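AvrRpt2 (PDB 6HQZ) is a type III effector of the plant pathogen Erwinia amylovora, a C70-family cysteine protease with a papain-like domain that probably cleaves proteins inside host plant cells. Local coordinates at residues Ala80-Leu83 and Gly84-Leu87; Trp97-Pro100 and Ala101-His105; Ser136-Arg140 and Leu141-Val145. All blocks are in the same frame, centred on the assembly; numbering follows the deposited sequence.

Interaction 1: residues Ala80-Leu83 and Gly84-Leu87; sequences ANEL and GNLL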
loop_
_atom_site.group_PDB
_atom_site.type_symbol
_atom_site.label_atom_id
_atom_site.label_comp_id
_atom_site.label_asym_id
_atom_site.label_seq_id
_atom_site.Cartn_x
_atom_site.Cartn_y
_atom_site.Cartn_z
ATOM N N ALA A 80 -6.414 -1.471 -9.873
ATOM C CA ALA A 80 -5.871 -2.504 -8.970
ATOM C C ALA A 80 -4.783 -1.933 -8.073
ATOM O O ALA A 80 -4.854 -2.115 -6.849
ATOM C CB ALA A 80 -5.343 -3.713 -9.763
ATOM N N ASN A 81 -3.801 -1.235 -8.643
ATOM C CA ASN A 81 -2.734 -0.676 -7.808
ATOM C C ASN A 81 -3.261 0.348 -6.800
ATOM O O ASN A 81 -2.834 0.364 -5.651
ATOM C CB ASN A 81 -1.632 -0.014 -8.640
ATOM C CG ASN A 81 -0.772 -1.010 -9.376
ATOM O OD1 ASN A 81 -0.684 -2.182 -9.015
ATOM N ND2 ASN A 81 -0.151 -0.556 -10.422
ATOM N N GLU A 82 -4.169 1.224 -7.228
ATOM C CA GLU A 82 -4.646 2.243 -6.293
ATOM C C GLU A 82 -5.432 1.669 -5.135
ATOM O O GLU A 82 -5.242 2.080 -4.004
ATOM C CB GLU A 82 -5.464 3.354 -6.968
ATOM C CG GLU A 82 -5.835 4.484 -6.005
ATOM C CD GLU A 82 -4.707 5.039 -5.079
ATOM O OE1 GLU A 82 -3.447 5.133 -5.419
ATOM O OE2 GLU A 82 -5.118 5.490 -3.988
ATOM N N LEU A 83 -6.324 0.734 -5.399
ATOM C CA LEU A 83 -6.970 0.032 -4.259
ATOM C C LEU A 83 -5.955 -0.636 -3.281
ATOM O O LEU A 83 -6.124 -0.611 -2.066
ATOM C CB LEU A 83 -7.955 -0.996 -4.749
ATOM C CG LEU A 83 -9.218 -0.335 -5.360
ATOM C CD1 LEU A 83 -10.074 -1.416 -6.035
ATOM C CD2 LEU A 83 -10.000 0.451 -4.322
ATOM N N GLY A 84 -4.915 -1.241 -3.839
ATOM C CA GLY A 84 -3.859 -1.858 -3.024
ATOM C C GLY A 84 -3.150 -0.839 -2.152
ATOM O O GLY A 84 -2.924 -1.045 -0.945
ATOM N N ASN A 85 -2.809 0.286 -2.773
ATOM C CA ASN A 85 -2.220 1.367 -2.031
ATOM C C ASN A 85 -3.159 1.755 -0.871
ATOM O O ASN A 85 -2.705 1.885 0.248
ATOM C CB ASN A 85 -1.976 2.513 -3.011
ATOM C CG ASN A 85 -1.411 3.754 -2.375
ATOM O OD1 ASN A 85 -0.694 3.717 -1.358
ATOM N ND2 ASN A 85 -1.676 4.893 -3.038
ATOM N N LEU A 86 -4.461 1.922 -1.148
ATOM C CA LEU A 86 -5.430 2.311 -0.119
ATOM C C LEU A 86 -5.514 1.320 1.044
ATOM O O LEU A 86 -5.514 1.726 2.208
ATOM C CB LEU A 86 -6.831 2.530 -0.725
ATOM C CG LEU A 86 -6.949 3.863 -1.498
ATOM C CD1 LEU A 86 -8.261 3.959 -2.279
ATOM C CD2 LEU A 86 -6.821 5.067 -0.565
ATOM N N LEU A 87 -5.579 0.033 0.724
ATOM C CA LEU A 87 -5.584 -1.037 1.765
ATOM C C LEU A 87 -4.298 -1.083 2.599
ATOM O O LEU A 87 -4.301 -1.300 3.820
ATOM C CB LEU A 87 -5.770 -2.383 1.070
ATOM C CG LEU A 87 -7.129 -2.647 0.443
ATOM C CD1 LEU A 87 -7.086 -3.765 -0.570
ATOM C CD2 LEU A 87 -8.122 -2.923 1.528
#
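A80 opens the helix 80-90 of this papain-like protease by passing its carbonyl to G84, the first of four consecutive i to i+4 bonds of a regular alpha-helix. The A80 O to G84 N distance is 3.1 Å. N81 repeats the pattern one residue further along the helix, where N81 O receives N85 N at 2.9 Å.

E82 does more. Its carbonyl takes the amide of L86, E82 O lying 3.0 Å from L86 N, and its side chain bends round to the next turn. CG lies anti to the backbone N (chi1 -174°), and a bend at chi2 (46°) then swings the carboxylate along the helix surface. There E82 OE1 accepts N85 ND2 at 3.0 Å in a nearly straight bond. The donor reaches OE1 on its syn side, somewhat out of the carboxylate plane, whereas OE1 sits almost in the amide plane of N85; the carboxylate and amide planes stand at 90° to each other. N85 OD1 takes a hydrogen bond from R89 NE, so both ends of this amide are held and its rotation is fixed from two sides. The other carboxylate oxygen, E82 OE2, rests 3.5 Å from L86 CG, an apolar neighbour. Close by, N85 packs on C88 of the second subunit; C88 is the residue that forms the interchain disulfide.

L83 faces the core instead, touching I112 and L134. L83 O accepts L87 N at 2.9 Å, and the side chain of L87 lies against that same carbonyl. Between the side chains of L83 and L86 the approach is loose, with L83 CD2 standing 4.4 Å from L86 CD1.

Interaction 2: residues Trp97-Pro100 and Ala101-His105; sequences WQTP and AGSWH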
loop_
_atom_site.group_PDB
_atom_site.type_symbol
_atom_site.label_atom_id
_atom_site.label_comp_id
_atom_site.label_asym_id
_atom_site.label_seq_id
_atom_site.Cartn_x
_atom_site.Cartn_y
_atom_site.Cartn_z
ATOM N N TRP A 97 -22.276 -1.097 -2.220
ATOM C CA TRP A 97 -22.391 -1.413 -3.648
ATOM C C TRP A 97 -23.716 -1.970 -4.009
ATOM O O TRP A 97 -24.446 -2.463 -3.166
ATOM C CB TRP A 97 -21.293 -2.379 -4.094
ATOM C CG TRP A 97 -21.337 -3.726 -3.468
ATOM C CD1 TRP A 97 -21.008 -4.074 -2.182
ATOM C CD2 TRP A 97 -21.664 -4.968 -4.144
ATOM N NE1 TRP A 97 -21.111 -5.435 -2.033
ATOM C CE2 TRP A 97 -21.450 -6.006 -3.221
ATOM C CE3 TRP A 97 -22.020 -5.292 -5.448
ATOM C CZ2 TRP A 97 -21.663 -7.312 -3.534
ATOM C CZ3 TRP A 97 -22.189 -6.633 -5.790
ATOM C CH2 TRP A 97 -22.039 -7.623 -4.822
ATOM N N GLN A 98 -24.072 -1.844 -5.276
ATOM C CA GLN A 98 -25.375 -2.214 -5.714
ATOM C C GLN A 98 -25.314 -3.519 -6.522
ATOM O O GLN A 98 -24.559 -3.614 -7.498
ATOM C CB GLN A 98 -26.047 -1.083 -6.504
ATOM C CG GLN A 98 -27.510 -1.338 -6.824
ATOM C CD GLN A 98 -28.185 -0.211 -7.595
ATOM O OE1 GLN A 98 -27.536 0.507 -8.329
ATOM N NE2 GLN A 98 -29.483 -0.050 -7.389
ATOM N N THR A 99 -26.185 -4.462 -6.195
ATOM C CA THR A 99 -26.114 -5.726 -6.866
ATOM C C THR A 99 -26.889 -5.687 -8.160
ATOM O O THR A 99 -27.770 -4.825 -8.369
ATOM C CB THR A 99 -26.614 -6.894 -5.976
ATOM O OG1 THR A 99 -27.975 -6.672 -5.589
ATOM C CG2 THR A 99 -25.757 -7.046 -4.770
ATOM N N PRO A 100 -26.608 -6.663 -9.031
ATOM C CA PRO A 100 -27.410 -6.765 -10.187
ATOM C C PRO A 100 -28.900 -6.807 -9.909
ATOM O O PRO A 100 -29.649 -6.159 -10.574
ATOM C CB PRO A 100 -26.986 -8.140 -10.764
ATOM C CG PRO A 100 -25.530 -8.194 -10.456
ATOM C CD PRO A 100 -25.438 -7.569 -9.093
ATOM N N ALA A 101 -29.289 -7.582 -8.910
ATOM C CA ALA A 101 -30.662 -7.702 -8.488
ATOM C C ALA A 101 -31.303 -6.388 -7.964
ATOM O O ALA A 101 -32.507 -6.339 -7.860
ATOM C CB ALA A 101 -30.798 -8.854 -7.476
ATOM N N GLY A 102 -30.514 -5.342 -7.672
ATOM C CA GLY A 102 -31.008 -3.970 -7.410
ATOM C C GLY A 102 -30.828 -3.452 -5.970
ATOM O O GLY A 102 -30.825 -2.244 -5.697
ATOM N N SER A 103 -30.597 -4.363 -5.060
ATOM C CA SER A 103 -30.373 -3.998 -3.669
ATOM C C SER A 103 -28.941 -3.560 -3.360
ATOM O O SER A 103 -27.979 -3.885 -4.056
ATOM C CB SER A 103 -30.793 -5.161 -2.788
ATOM O OG SER A 103 -29.990 -6.222 -3.147
ATOM N N TRP A 104 -28.833 -2.784 -2.306
ATOM C CA TRP A 104 -27.582 -2.259 -1.860
ATOM C C TRP A 104 -27.068 -3.169 -0.725
ATOM O O TRP A 104 -27.851 -3.714 0.060
ATOM C CB TRP A 104 -27.706 -0.815 -1.370
ATOM C CG TRP A 104 -27.931 0.133 -2.509
ATOM C CD1 TRP A 104 -29.144 0.421 -3.077
ATOM C CD2 TRP A 104 -26.962 0.775 -3.291
ATOM N NE1 TRP A 104 -28.977 1.274 -4.145
ATOM C CE2 TRP A 104 -27.640 1.511 -4.286
ATOM C CE3 TRP A 104 -25.557 0.828 -3.250
ATOM C CZ2 TRP A 104 -26.969 2.295 -5.221
ATOM C CZ3 TRP A 104 -24.911 1.559 -4.191
ATOM C CH2 TRP A 104 -25.627 2.310 -5.158
ATOM N N HIS A 105 -25.776 -3.278 -0.659
ATOM C CA HIS A 105 -25.070 -4.135 0.310
ATOM C C HIS A 105 -23.777 -3.492 0.790
ATOM O O HIS A 105 -23.201 -2.644 0.104
ATOM C CB HIS A 105 -24.761 -5.516 -0.352
ATOM C CG HIS A 105 -25.987 -6.249 -0.717
ATOM N ND1 HIS A 105 -26.578 -7.153 0.124
ATOM C CD2 HIS A 105 -26.835 -6.096 -1.764
ATOM C CE1 HIS A 105 -27.675 -7.619 -0.437
ATOM N NE2 HIS A 105 -27.871 -6.974 -1.573
#
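The segments W97-P100 and A101-H105 run antiparallel, with end-to-end directions 165° apart, and a tight turn joins them. W97 and H105 form a hydrogen-bonded pair, W97 N giving to H105 O at 2.9 Å and H105 N returning the bond to W97 O. Q98 and W104 follow as a non-hydrogen-bonded pair, their CA atoms drawn in to 4.4 Å. Beyond them, T99 N reaches S103 O at 2.9 Å, and a type I turn from T99 to G102 is closed by G102 N, which meets T99 O from above its carbonyl plane.

S103 O is gripped twice, since T99 OG1 also donates to it at 3.2 Å. With OG1 set between the backbone N and carbonyl carbon (chi1 59°), the T99 hydroxyl turns in toward that oxygen, and CG2 is directed to the H105 ring, 3.3 Å from its CD2. S103 OG and H105 NE2 share a 2.7 Å hydrogen bond, which holds the imidazole beside the turn.

On the face carrying Q98 and W104, the glutamine lies across the indole: Q98 CB stands 3.5 Å from the centroid of the six-membered ring, almost on its normal, in a CH-pi contact. The extended chain then sets the amide over the indole, their planes 19° apart, and lets Q98 NE2 bond to G102 O. W104 also packs on L40, P41, Y44 and D45 of helix 40-45.

The opposite face holds W97 and H105. One face of the W97 indole receives T99 CG2 and H105 CB, both near its rim, and its NE1 bonds to S107 OG. Altogether this is a 3:5 beta hairpin, a type I turn with a G1 bulge, in which G102 takes the bulge position at positive phi, joining strands 93-98 and 104-113.

Interaction 3: residues Ser136-Arg140 and Leu141-Val145; sequences SFNQR and LAWRV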
loop_
_atom_site.group_PDB
_atom_site.type_symbol
_atom_site.label_atom_id
_atom_site.label_comp_id
_atom_site.label_asym_id
_atom_site.label_seq_id
_atom_site.Cartn_x
_atom_site.Cartn_y
_atom_site.Cartn_z
ATOM N N SER A 136 -16.485 -4.873 -12.110
ATOM C CA SER A 136 -17.760 -4.900 -11.328
ATOM C C SER A 136 -17.767 -3.973 -10.136
ATOM O O SER A 136 -18.720 -3.263 -9.900
ATOM C CB SER A 136 -18.082 -6.318 -10.875
ATOM O OG SER A 136 -18.416 -7.086 -11.993
ATOM N N PHE A 137 -16.687 -3.951 -9.379
ATOM C CA PHE A 137 -16.553 -3.062 -8.286
ATOM C C PHE A 137 -16.690 -1.598 -8.703
ATOM O O PHE A 137 -17.450 -0.824 -8.106
ATOM C CB PHE A 137 -15.239 -3.329 -7.580
ATOM C CG PHE A 137 -14.949 -2.333 -6.520
ATOM C CD1 PHE A 137 -15.477 -2.493 -5.267
ATOM C CD2 PHE A 137 -14.090 -1.261 -6.798
ATOM C CE1 PHE A 137 -15.161 -1.555 -4.281
ATOM C CE2 PHE A 137 -13.835 -0.310 -5.856
ATOM C CZ PHE A 137 -14.313 -0.495 -4.590
ATOM N N ASN A 138 -15.974 -1.233 -9.754
ATOM C CA ASN A 138 -16.113 0.103 -10.262
ATOM C C ASN A 138 -17.527 0.453 -10.791
ATOM O O ASN A 138 -18.012 1.590 -10.669
ATOM C CB ASN A 138 -15.065 0.383 -11.363
ATOM C CG ASN A 138 -13.680 0.573 -10.795
ATOM O OD1 ASN A 138 -13.493 1.299 -9.806
ATOM N ND2 ASN A 138 -12.669 -0.017 -11.478
ATOM N N GLN A 139 -18.146 -0.506 -11.410
ATOM C CA GLN A 139 -19.512 -0.270 -11.930
ATOM C C GLN A 139 -20.529 -0.097 -10.817
ATOM O O GLN A 139 -21.455 0.688 -10.964
ATOM C CB GLN A 139 -19.973 -1.440 -12.746
ATOM C CG GLN A 139 -21.401 -1.276 -13.279
ATOM C CD GLN A 139 -21.841 -2.554 -13.976
ATOM O OE1 GLN A 139 -20.994 -3.373 -14.374
ATOM N NE2 GLN A 139 -23.162 -2.741 -14.120
ATOM N N ARG A 140 -20.315 -0.807 -9.717
ATOM C CA ARG A 140 -21.378 -0.970 -8.697
ATOM C C ARG A 140 -21.140 -0.264 -7.407
ATOM O O ARG A 140 -22.050 -0.170 -6.616
ATOM C CB ARG A 140 -21.577 -2.459 -8.442
ATOM C CG ARG A 140 -21.955 -3.194 -9.711
ATOM C CD ARG A 140 -22.211 -4.659 -9.478
ATOM N NE ARG A 140 -22.811 -5.209 -10.694
ATOM C CZ ARG A 140 -24.066 -4.961 -11.065
ATOM N NH1 ARG A 140 -24.890 -4.235 -10.277
ATOM N NH2 ARG A 140 -24.510 -5.429 -12.217
ATOM N N LEU A 141 -19.958 0.316 -7.218
ATOM C CA LEU A 141 -19.676 1.084 -6.028
ATOM C C LEU A 141 -20.614 2.262 -5.888
ATOM O O LEU A 141 -21.101 2.820 -6.912
ATOM C CB LEU A 141 -18.223 1.629 -6.068
ATOM C CG LEU A 141 -17.733 2.376 -4.847
ATOM C CD1 LEU A 141 -17.622 1.529 -3.579
ATOM C CD2 LEU A 141 -16.361 2.975 -5.167
ATOM N N ALA A 142 -20.923 2.600 -4.648
ATOM C CA ALA A 142 -21.792 3.750 -4.361
ATOM C C ALA A 142 -21.177 5.140 -4.637
ATOM O O ALA A 142 -21.171 5.958 -3.775
ATOM C CB ALA A 142 -22.262 3.672 -2.919
ATOM N N TRP A 143 -20.843 5.405 -5.880
ATOM C CA TRP A 143 -20.175 6.642 -6.304
ATOM C C TRP A 143 -20.920 7.901 -5.944
ATOM O O TRP A 143 -20.314 8.933 -5.776
ATOM C CB TRP A 143 -19.948 6.615 -7.798
ATOM C CG TRP A 143 -19.011 5.605 -8.213
ATOM C CD1 TRP A 143 -19.292 4.445 -8.806
ATOM C CD2 TRP A 143 -17.602 5.651 -8.050
ATOM N NE1 TRP A 143 -18.146 3.752 -9.062
ATOM C CE2 TRP A 143 -17.088 4.460 -8.585
ATOM C CE3 TRP A 143 -16.720 6.595 -7.523
ATOM C CZ2 TRP A 143 -15.704 4.166 -8.600
ATOM C CZ3 TRP A 143 -15.330 6.332 -7.581
ATOM C CH2 TRP A 143 -14.851 5.109 -8.089
ATOM N N ARG A 144 -22.229 7.816 -5.774
ATOM C CA ARG A 144 -23.047 8.972 -5.523
ATOM C C ARG A 144 -22.796 9.613 -4.180
ATOM O O ARG A 144 -23.116 10.813 -3.995
ATOM C CB ARG A 144 -24.553 8.676 -5.670
ATOM C CG ARG A 144 -25.451 9.854 -5.421
ATOM C CD ARG A 144 -26.899 9.505 -5.699
ATOM N NE ARG A 144 -27.528 10.615 -6.346
ATOM C CZ ARG A 144 -28.724 10.539 -6.915
ATOM N NH1 ARG A 144 -29.421 9.389 -6.894
ATOM N NH2 ARG A 144 -29.216 11.610 -7.507
ATOM N N VAL A 145 -22.219 8.874 -3.255
ATOM C CA VAL A 145 -22.045 9.405 -1.888
ATOM C C VAL A 145 -20.572 9.410 -1.534
ATOM O O VAL A 145 -19.839 8.478 -1.928
ATOM C CB VAL A 145 -22.850 8.647 -0.810
ATOM C CG1 VAL A 145 -24.347 8.846 -1.075
ATOM C CG2 VAL A 145 -22.494 7.169 -0.725
HETATM O O HOH W 1 -22.830 2.476 -8.979
#
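F137 O is gripped by two backbone amides as the helix ends: L141 N at 2.9 Å and R140 N at 3.3 Å, which arrive from the same face of its carbonyl plane. One residue on, N138 O is taken by a side chain, W143 NE1, in a nearly straight bond of 2.7 Å. The oxygen lies close to the ring plane, so the indole meets this helix-end carbonyl by its N-H edge. N138 OD1, held by F78 N, stands near W143 CZ2. L141 CD2 lies over one face of the same indole, toward its rim, 3.7 Å from the plane. With chi1 at -176°, L141 carries CG across from its own amide nitrogen and lies alongside F137, pointing the same way, with L141 CD1 4.0 Å from F137 CE1. A water spans Q139 O and L141 O, donating to both. After L141 leaves helical angles, A142 centres an inverse gamma turn and a type I turn from A142 to V145 follows. The arrangement is a helix C-terminus in which backbone amides, a tryptophan N-H and a water serve the carbonyls of F137, N138 and Q139 in turn, where helix 134-140 gives way to the loop before strand 149-152.

In the fold
From the N terminus, the three local contacts come in series, none enclosing or crossing another. Interaction 1 spans turns of helix 80-90, which leads directly into strand 93-98; interaction 2 closes the hairpin where that strand returns as 104-113; interaction 3 ends helix 134-140 ahead of the last strand. Interactions 1 and 2 do not touch, their centres about 23 Å apart, but interaction 3 meets both. L83 CD1 packs 3.9 Å from F137 CE2, joining the two helices, and R140 NH1 probably bonds to Q98 O at 2.9 Å. Helix 134-140 thus lies between helix 80-90 and the hairpin, touching the first through F137 and the second through R140.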